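Local coordinates for proximal thread matrix protein 1 (PDB 4CN9) that binds zinc, including at a MIDAS motif, and probably acts as a collagen-binding matrix protein in the proximal threads of the mussel byssus, at residues 181-186 with 208-213; 204-209 with 221-226; 385-388 with 392-395. All coordinates share one frame; numbering follows the deposited sequence.

Contact 1 of 3, residues 181-186 with 208-213; sequences APPQHE and KTELEQ
Two successive bends carry the amide of Q184 over to E210: at chi1 (-54°) CG settles beside the backbone N, and at chi2 (-53°) the chain folds again, so the carboxamide reaches across to helix 208-214. E210 does the opposite. Its CG stands anti to the backbone N (chi1 163°) and the chain continues extended, which brings OE1 to a water shared with the amide. The result illustrates how a glutamine can meet the backbone of a residue directly and its carboxylate through water. Q184 NE2 makes a weak but nearly straight hydrogen bond to the backbone E210 O, 3.4 Å away. It also donates to a water molecule at 2.9 Å, and this water in turn donates to E210 OE1 at 2.8 Å, closing a small ring through the glutamate. The second carboxylate oxygen, E210 OE2, accepts from the backbone N-H of S177, in the loop that follows the zinc ligand D174, so the two oxygens serve different parts of the fold. Beside the bridge, the ring of P183 approaches the carboxylate loosely, with CG 4.1 Å from E210 OE1. Q213 also lies next to Q184, but the two glutamines come too close in the model for their approach to be interpreted. The firmer polar partner of Q213 NE2 is E414, in the second von Willebrand factor type A domain. Q184 sits in the first turn of helix 183-192, and the E210 side chain is about 10 Å from the bound zinc. The contact thus joins two neighbouring helices of the Rossmann-like von Willebrand factor type A fold, close to the MIDAS loop.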
loop_
_atom_site.group_PDB
_atom_site.type_symbol
_atom_site.label_atom_id
_atom_site.label_comp_id
_atom_site.label_asym_id
_atom_site.label_seq_id
_atom_site.Cartn_x
_atom_site.Cartn_y
_atom_site.Cartn_z
ATOM N N ALA A 181 -0.585 -14.601 -17.059
ATOM C CA ALA A 181 -1.670 -13.775 -16.541
ATOM C C ALA A 181 -1.203 -12.339 -16.296
ATOM O O ALA A 181 -0.123 -12.119 -15.750
ATOM C CB ALA A 181 -2.215 -14.384 -15.271
ATOM N N PRO A 182 -2.008 -11.351 -16.716
ATOM C CA PRO A 182 -1.658 -9.943 -16.470
ATOM C C PRO A 182 -1.559 -9.673 -14.971
ATOM O O PRO A 182 -2.513 -9.951 -14.254
ATOM C CB PRO A 182 -2.822 -9.168 -17.103
ATOM C CG PRO A 182 -3.929 -10.156 -17.249
ATOM C CD PRO A 182 -3.287 -11.490 -17.435
ATOM N N PRO A 183 -0.402 -9.170 -14.503
ATOM C CA PRO A 183 -0.074 -9.129 -13.071
ATOM C C PRO A 183 -0.859 -8.119 -12.233
ATOM O O PRO A 183 -1.165 -8.407 -11.081
ATOM C CB PRO A 183 1.426 -8.779 -13.064
ATOM C CG PRO A 183 1.663 -8.099 -14.353
ATOM C CD PRO A 183 0.743 -8.757 -15.333
ATOM N N GLN A 184 -1.187 -6.958 -12.785
ATOM C CA GLN A 184 -1.854 -5.941 -11.981
ATOM C C GLN A 184 -3.221 -6.445 -11.562
ATOM O O GLN A 184 -3.629 -6.298 -10.408
ATOM C CB GLN A 184 -1.956 -4.626 -12.745
ATOM C CG GLN A 184 -0.622 -4.157 -13.235
ATOM C CD GLN A 184 0.374 -4.093 -12.105
ATOM O OE1 GLN A 184 -0.020 -4.002 -10.941
ATOM N NE2 GLN A 184 1.672 -4.166 -12.432
ATOM N N HIS A 185 -3.904 -7.093 -12.494
ATOM C CA HIS A 185 -5.227 -7.632 -12.224
ATOM C C HIS A 185 -5.193 -8.782 -11.211
ATOM O O HIS A 185 -6.039 -8.859 -10.314
ATOM C CB HIS A 185 -5.857 -8.109 -13.527
ATOM C CG HIS A 185 -7.267 -8.576 -13.377
ATOM N ND1 HIS A 185 -8.278 -7.754 -12.925
ATOM C CD2 HIS A 185 -7.838 -9.780 -13.618
ATOM C CE1 HIS A 185 -9.413 -8.430 -12.899
ATOM N NE2 HIS A 185 -9.174 -9.661 -13.316
ATOM N N GLU A 186 -4.236 -9.697 -11.360
ATOM C CA GLU A 186 -4.088 -10.770 -10.376
ATOM C C GLU A 186 -3.718 -10.244 -8.979
ATOM O O GLU A 186 -4.163 -10.782 -7.955
ATOM C CB GLU A 186 -3.060 -11.799 -10.850
ATOM C CG GLU A 186 -3.445 -12.506 -12.142
ATOM C CD GLU A 186 -4.822 -13.184 -12.066
ATOM O OE1 GLU A 186 -5.224 -13.611 -10.969
ATOM O OE2 GLU A 186 -5.492 -13.278 -13.115
ATOM N N LYS A 208 10.285 -1.018 -11.437
ATOM C CA LYS A 208 9.838 -0.630 -10.110
ATOM C C LYS A 208 8.361 -0.285 -10.053
ATOM O O LYS A 208 7.668 -0.636 -9.094
ATOM C CB LYS A 208 10.680 0.531 -9.582
ATOM C CG LYS A 208 10.395 0.831 -8.131
ATOM C CD LYS A 208 11.324 1.895 -7.592
ATOM C CE LYS A 208 10.984 2.247 -6.160
ATOM N NZ LYS A 208 11.590 3.547 -5.790
ATOM N N THR A 209 7.859 0.385 -11.079
ATOM C CA THR A 209 6.461 0.797 -11.073
ATOM C C THR A 209 5.528 -0.403 -11.154
ATOM O O THR A 209 4.429 -0.361 -10.620
ATOM C CB THR A 209 6.157 1.777 -12.213
ATOM O OG1 THR A 209 6.718 1.276 -13.432
ATOM C CG2 THR A 209 6.767 3.136 -11.901
ATOM N N GLU A 210 5.969 -1.472 -11.814
ATOM C CA GLU A 210 5.188 -2.712 -11.865
ATOM C C GLU A 210 5.111 -3.347 -10.478
ATOM O O GLU A 210 4.052 -3.789 -10.036
ATOM C CB GLU A 210 5.802 -3.695 -12.874
ATOM C CG GLU A 210 5.335 -5.144 -12.721
ATOM C CD GLU A 210 5.829 -6.037 -13.855
ATOM O OE1 GLU A 210 5.156 -6.068 -14.916
ATOM O OE2 GLU A 210 6.888 -6.703 -13.689
ATOM N N LEU A 211 6.239 -3.394 -9.781
ATOM C CA LEU A 211 6.239 -3.913 -8.420
ATOM C C LEU A 211 5.382 -3.033 -7.506
ATOM O O LEU A 211 4.663 -3.527 -6.631
ATOM C CB LEU A 211 7.664 -4.034 -7.890
ATOM C CG LEU A 211 8.563 -5.034 -8.636
ATOM C CD1 LEU A 211 9.870 -5.254 -7.862
ATOM C CD2 LEU A 211 7.854 -6.367 -8.916
ATOM N N GLU A 212 5.447 -1.723 -7.722
ATOM C CA GLU A 212 4.647 -0.783 -6.939
ATOM C C GLU A 212 3.136 -0.984 -7.118
ATOM O O GLU A 212 2.360 -0.726 -6.195
ATOM C CB GLU A 212 5.018 0.664 -7.280
ATOM C CG GLU A 212 6.268 1.134 -6.584
ATOM C CD GLU A 212 6.738 2.497 -7.063
ATOM O OE1 GLU A 212 6.266 2.961 -8.128
ATOM O OE2 GLU A 212 7.581 3.096 -6.360
ATOM N N GLN A 213 2.723 -1.428 -8.294
ATOM C CA GLN A 213 1.317 -1.706 -8.553
ATOM C C GLN A 213 0.888 -3.006 -7.860
ATOM O O GLN A 213 -0.246 -3.120 -7.404
ATOM C CB GLN A 213 1.054 -1.856 -10.049
ATOM C CG GLN A 213 1.338 -0.644 -10.913
ATOM C CD GLN A 213 0.906 -0.858 -12.365
ATOM O OE1 GLN A 213 1.531 -1.622 -13.113
ATOM N NE2 GLN A 213 -0.182 -0.201 -12.760
HETATM O O HOH W 1 2.842 -4.496 -15.012
#

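Contact 2 of 3, residues 204-209 with 221-226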
loop_
_atom_site.group_PDB
_atom_site.type_symbol
_atom_site.label_atom_id
_atom_site.label_comp_id
_atom_site.label_asym_id
_atom_site.label_seq_id
_atom_site.Cartn_x
_atom_site.Cartn_y
_atom_site.Cartn_z
ATOM N N GLN A 204 18.949 -5.159 -12.232
ATOM C CA GLN A 204 18.497 -4.123 -13.155
ATOM C C GLN A 204 17.328 -4.537 -14.056
ATOM O O GLN A 204 16.859 -3.734 -14.860
ATOM C CB GLN A 204 19.671 -3.661 -14.020
ATOM C CG GLN A 204 20.805 -3.015 -13.233
ATOM C CD GLN A 204 20.355 -1.780 -12.469
ATOM O OE1 GLN A 204 19.888 -0.804 -13.063
ATOM N NE2 GLN A 204 20.487 -1.821 -11.144
ATOM N N GLY A 205 16.842 -5.768 -13.913
ATOM C CA GLY A 205 15.878 -6.313 -14.863
ATOM C C GLY A 205 14.403 -6.163 -14.508
ATOM O O GLY A 205 13.538 -6.281 -15.381
ATOM N N PHE A 206 14.107 -5.913 -13.236
ATOM C CA PHE A 206 12.731 -5.675 -12.802
ATOM C C PHE A 206 12.338 -4.219 -13.110
ATOM O O PHE A 206 13.207 -3.365 -13.322
ATOM C CB PHE A 206 12.581 -5.983 -11.298
ATOM C CG PHE A 206 13.173 -4.928 -10.393
ATOM C CD1 PHE A 206 12.413 -3.849 -9.979
ATOM C CD2 PHE A 206 14.490 -5.018 -9.957
ATOM C CE1 PHE A 206 12.948 -2.878 -9.163
ATOM C CE2 PHE A 206 15.038 -4.043 -9.130
ATOM C CZ PHE A 206 14.269 -2.981 -8.732
ATOM N N VAL A 207 11.037 -3.935 -13.163
ATOM C CA VAL A 207 10.600 -2.548 -13.271
ATOM C C VAL A 207 9.806 -2.104 -12.030
ATOM O O VAL A 207 8.811 -2.734 -11.602
ATOM C CB VAL A 207 9.888 -2.217 -14.624
ATOM C CG1 VAL A 207 10.196 -3.276 -15.690
ATOM C CG2 VAL A 207 8.402 -1.998 -14.453
ATOM N N LYS A 208 10.285 -1.018 -11.437
ATOM C CA LYS A 208 9.838 -0.630 -10.110
ATOM C C LYS A 208 8.361 -0.285 -10.053
ATOM O O LYS A 208 7.668 -0.636 -9.094
ATOM C CB LYS A 208 10.680 0.531 -9.582
ATOM C CG LYS A 208 10.395 0.831 -8.131
ATOM C CD LYS A 208 11.324 1.895 -7.592
ATOM C CE LYS A 208 10.984 2.247 -6.160
ATOM N NZ LYS A 208 11.590 3.547 -5.790
ATOM N N THR A 209 7.859 0.385 -11.079
ATOM C CA THR A 209 6.461 0.797 -11.073
ATOM C C THR A 209 5.528 -0.403 -11.154
ATOM O O THR A 209 4.429 -0.361 -10.620
ATOM C CB THR A 209 6.157 1.777 -12.213
ATOM O OG1 THR A 209 6.718 1.276 -13.432
ATOM C CG2 THR A 209 6.767 3.136 -11.901
ATOM N N VAL A 221 7.539 -2.081 -1.514
ATOM C CA VAL A 221 8.490 -2.521 -2.529
ATOM C C VAL A 221 9.903 -2.236 -2.044
ATOM O O VAL A 221 10.224 -1.101 -1.690
ATOM C CB VAL A 221 8.299 -1.795 -3.860
ATOM C CG1 VAL A 221 9.383 -2.240 -4.863
ATOM C CG2 VAL A 221 6.901 -2.047 -4.422
ATOM N N LEU A 222 10.734 -3.270 -2.006
ATOM C CA LEU A 222 12.132 -3.128 -1.612
ATOM C C LEU A 222 13.027 -3.518 -2.785
ATOM O O LEU A 222 12.711 -4.437 -3.539
ATOM C CB LEU A 222 12.426 -4.001 -0.404
ATOM C CG LEU A 222 11.536 -3.731 0.812
ATOM C CD1 LEU A 222 11.800 -4.759 1.862
ATOM C CD2 LEU A 222 11.747 -2.335 1.357
ATOM N N THR A 223 14.129 -2.798 -2.959
ATOM C CA THR A 223 15.024 -3.048 -4.085
ATOM C C THR A 223 16.468 -3.174 -3.608
ATOM O O THR A 223 16.862 -2.594 -2.601
ATOM C CB THR A 223 14.947 -1.930 -5.146
ATOM O OG1 THR A 223 15.394 -0.696 -4.573
ATOM C CG2 THR A 223 13.522 -1.760 -5.653
ATOM N N THR A 224 17.247 -3.956 -4.339
ATOM C CA THR A 224 18.660 -4.119 -4.045
ATOM C C THR A 224 19.382 -4.406 -5.357
ATOM O O THR A 224 18.770 -4.880 -6.328
ATOM C CB THR A 224 18.892 -5.236 -3.014
ATOM O OG1 THR A 224 20.290 -5.364 -2.750
ATOM C CG2 THR A 224 18.361 -6.565 -3.520
ATOM N N ASN A 225 20.675 -4.109 -5.393
ATOM C CA ASN A 225 21.435 -4.191 -6.634
ATOM C C ASN A 225 21.956 -5.585 -6.948
ATOM O O ASN A 225 22.231 -5.903 -8.095
ATOM C CB ASN A 225 22.603 -3.198 -6.605
ATOM C CG ASN A 225 22.181 -1.796 -6.999
ATOM O OD1 ASN A 225 22.466 -0.825 -6.294
ATOM N ND2 ASN A 225 21.490 -1.685 -8.130
ATOM N N SER A 226 22.076 -6.418 -5.930
ATOM C CA SER A 226 22.651 -7.736 -6.104
ATOM C C SER A 226 22.074 -8.707 -5.096
ATOM O O SER A 226 21.586 -8.313 -4.031
ATOM C CB SER A 226 24.167 -7.671 -5.926
ATOM O OG SER A 226 24.477 -7.085 -4.674
#
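The edge of a beta-alpha-beta unit is where F206 meets T223: strand 195-202 leaves the sheet through a loop, helix 208-214 follows, and strand 221-224 returns as the outermost strand of its sheet. The closest sound contact is apolar, F206 CZ lying 3.4 Å from the methyl carbon T223 CG2. The neighbouring ring atom F206 CE1 is 3.7 Å from the same T223 CG2, so the methyl approaches CZ and CE1 together, obliquely to the ring. Torsions on both sides make this possible. In F206, CG sits between the backbone N and the carbonyl carbon (chi1 75°), dropping the ring toward the strand; in T223, OG1 takes the equivalent place (chi1 64°) and the methyl is left on the side of the phenylalanine.

The strand pairing places the two segments side by side. Backbone hydrogen bonds of a parallel pair tie L222 to A199 and G201, and T224 to G201 and G203, so strand 221-224 runs beside the strand from which the loop departs. Residues with odd numbers, V221 and T223, turn to the loop and helix side, whereas L222 turns to the other face and packs on helix 234-241. F206 is also touched by L211 of helix 208-214, and its side chain is about 6 Å from that of D174, a ligand of the MIDAS zinc. Farther along, the side chains of Q204 and N225 approach obliquely, their amide planes 30° apart. As modelled, Q204 NE2 and N225 ND2 come within 3.2 Å as two donors, which forms no hydrogen bond.

Contact 3 of 3, residues 385-388 with 392-395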
loop_
_atom_site.group_PDB
_atom_site.type_symbol
_atom_site.label_atom_id
_atom_site.label_comp_id
_atom_site.label_asym_id
_atom_site.label_seq_id
_atom_site.Cartn_x
_atom_site.Cartn_y
_atom_site.Cartn_z
ATOM N N LEU A 385 7.872 12.438 0.144
ATOM C CA LEU A 385 8.241 12.913 1.467
ATOM C C LEU A 385 7.143 12.637 2.484
ATOM O O LEU A 385 7.424 12.176 3.587
ATOM C CB LEU A 385 8.566 14.411 1.430
ATOM C CG LEU A 385 9.832 14.810 0.665
ATOM C CD1 LEU A 385 10.160 16.295 0.853
ATOM C CD2 LEU A 385 11.008 13.954 1.097
ATOM N N LEU A 386 5.888 12.908 2.123
ATOM C CA LEU A 386 4.769 12.550 2.996
ATOM C C LEU A 386 4.703 11.039 3.266
ATOM O O LEU A 386 4.548 10.633 4.415
ATOM C CB LEU A 386 3.432 13.025 2.417
ATOM C CG LEU A 386 3.126 14.516 2.504
ATOM C CD1 LEU A 386 2.077 14.900 1.491
ATOM C CD2 LEU A 386 2.683 14.894 3.897
ATOM N N ARG A 387 4.817 10.207 2.232
ATOM C CA ARG A 387 4.693 8.756 2.438
ATOM C C ARG A 387 5.830 8.183 3.280
ATOM O O ARG A 387 5.610 7.264 4.074
ATOM C CB ARG A 387 4.546 7.991 1.113
ATOM C CG ARG A 387 3.287 8.391 0.332
ATOM C CD ARG A 387 3.088 7.559 -0.958
ATOM N NE ARG A 387 4.312 7.458 -1.754
ATOM C CZ ARG A 387 4.585 8.194 -2.815
ATOM N NH1 ARG A 387 3.714 9.099 -3.248
ATOM N NH2 ARG A 387 5.744 8.040 -3.437
ATOM N N LYS A 388 7.027 8.736 3.115
ATOM C CA LYS A 388 8.178 8.353 3.938
ATOM C C LYS A 388 7.971 8.672 5.424
ATOM O O LYS A 388 8.581 8.049 6.292
ATOM C CB LYS A 388 9.458 9.024 3.421
ATOM C CG LYS A 388 9.984 8.396 2.129
ATOM C CD LYS A 388 11.246 9.084 1.604
ATOM C CE LYS A 388 11.571 8.618 0.184
ATOM N NZ LYS A 388 11.814 7.149 0.102
ATOM N N VAL A 392 -0.539 7.985 4.643
ATOM C CA VAL A 392 -1.220 7.266 3.581
ATOM C C VAL A 392 -1.992 8.263 2.724
ATOM O O VAL A 392 -2.758 9.060 3.249
ATOM C CB VAL A 392 -2.196 6.214 4.135
ATOM C CG1 VAL A 392 -3.043 5.635 3.022
ATOM C CG2 VAL A 392 -1.434 5.123 4.870
ATOM N N ILE A 393 -1.788 8.219 1.406
ATOM C CA ILE A 393 -2.412 9.190 0.507
ATOM C C ILE A 393 -3.425 8.555 -0.441
ATOM O O ILE A 393 -3.128 7.593 -1.176
ATOM C CB ILE A 393 -1.352 9.956 -0.325
ATOM C CG1 ILE A 393 -0.300 10.586 0.601
ATOM C CG2 ILE A 393 -2.027 11.005 -1.192
ATOM C CD1 ILE A 393 0.820 11.306 -0.122
ATOM N N VAL A 394 -4.629 9.116 -0.413
ATOM C CA VAL A 394 -5.703 8.754 -1.321
ATOM C C VAL A 394 -5.880 9.917 -2.326
ATOM O O VAL A 394 -5.866 11.068 -1.916
ATOM C CB VAL A 394 -7.005 8.546 -0.516
ATOM C CG1 VAL A 394 -8.188 8.268 -1.427
ATOM C CG2 VAL A 394 -6.819 7.427 0.506
ATOM N N ALA A 395 -6.013 9.603 -3.618
ATOM C CA ALA A 395 -6.080 10.606 -4.691
ATOM C C ALA A 395 -7.343 10.441 -5.544
ATOM O O ALA A 395 -7.583 9.379 -6.102
ATOM C CB ALA A 395 -4.842 10.506 -5.607
#
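R387 NH1, at the end of a side chain whose stem packs on I393, is gripped by the backbone oxygens of I410 and, more weakly, N409. Both acceptors belong to the C-terminal end of helix 404-410. A bend at chi3 (-47°) turns the guanidinium toward that end, while CG stays behind to meet the strand. There R387 CG lies 3.8 Å from I393 CD1. The same methyl reaches L386, with I393 CD1 4.0 Å from L386 CB and about equally near L386 CD1. I393 is well shaped for this double approach: chi2 is fully extended (177°), so CD1 is thrust as far as the chain allows between two successive helix residues, crossing each at about a right angle. L386 continues the apolar layer onto L342 of helix 338-349, and the strand side is held by hydrogen bonds of V392 to K363 and V365. The helix thus closes over the strand that follows it in a beta-alpha-beta crossover. An arginine at the margin of an apolar layer can pack through its methylenes while its charge ends on helix carbonyls, where the helix dipole would probably favour it.

Overall arrangement
Contacts 1 and 2 belong to the first von Willebrand factor type A domain and share helix 208-214; they touch directly where L211 O packs 3.5 Å from V221 CG2. Contact 3 lies in the second domain and is buried, whereas the other two are surface contacts. Their chemistry follows this placement: contact 1 is polar and water-bridged, contact 2 mixes a ring-methyl touch with exposed amides, and contact 3 packs hydrocarbon. The two domains repeat one strand order, so helix 379-388 of contact 3 is the topological counterpart of helix 183-192 in contact 1. Contact 3 comes within about 6 Å (nearest atoms) of contact 1 without touching it.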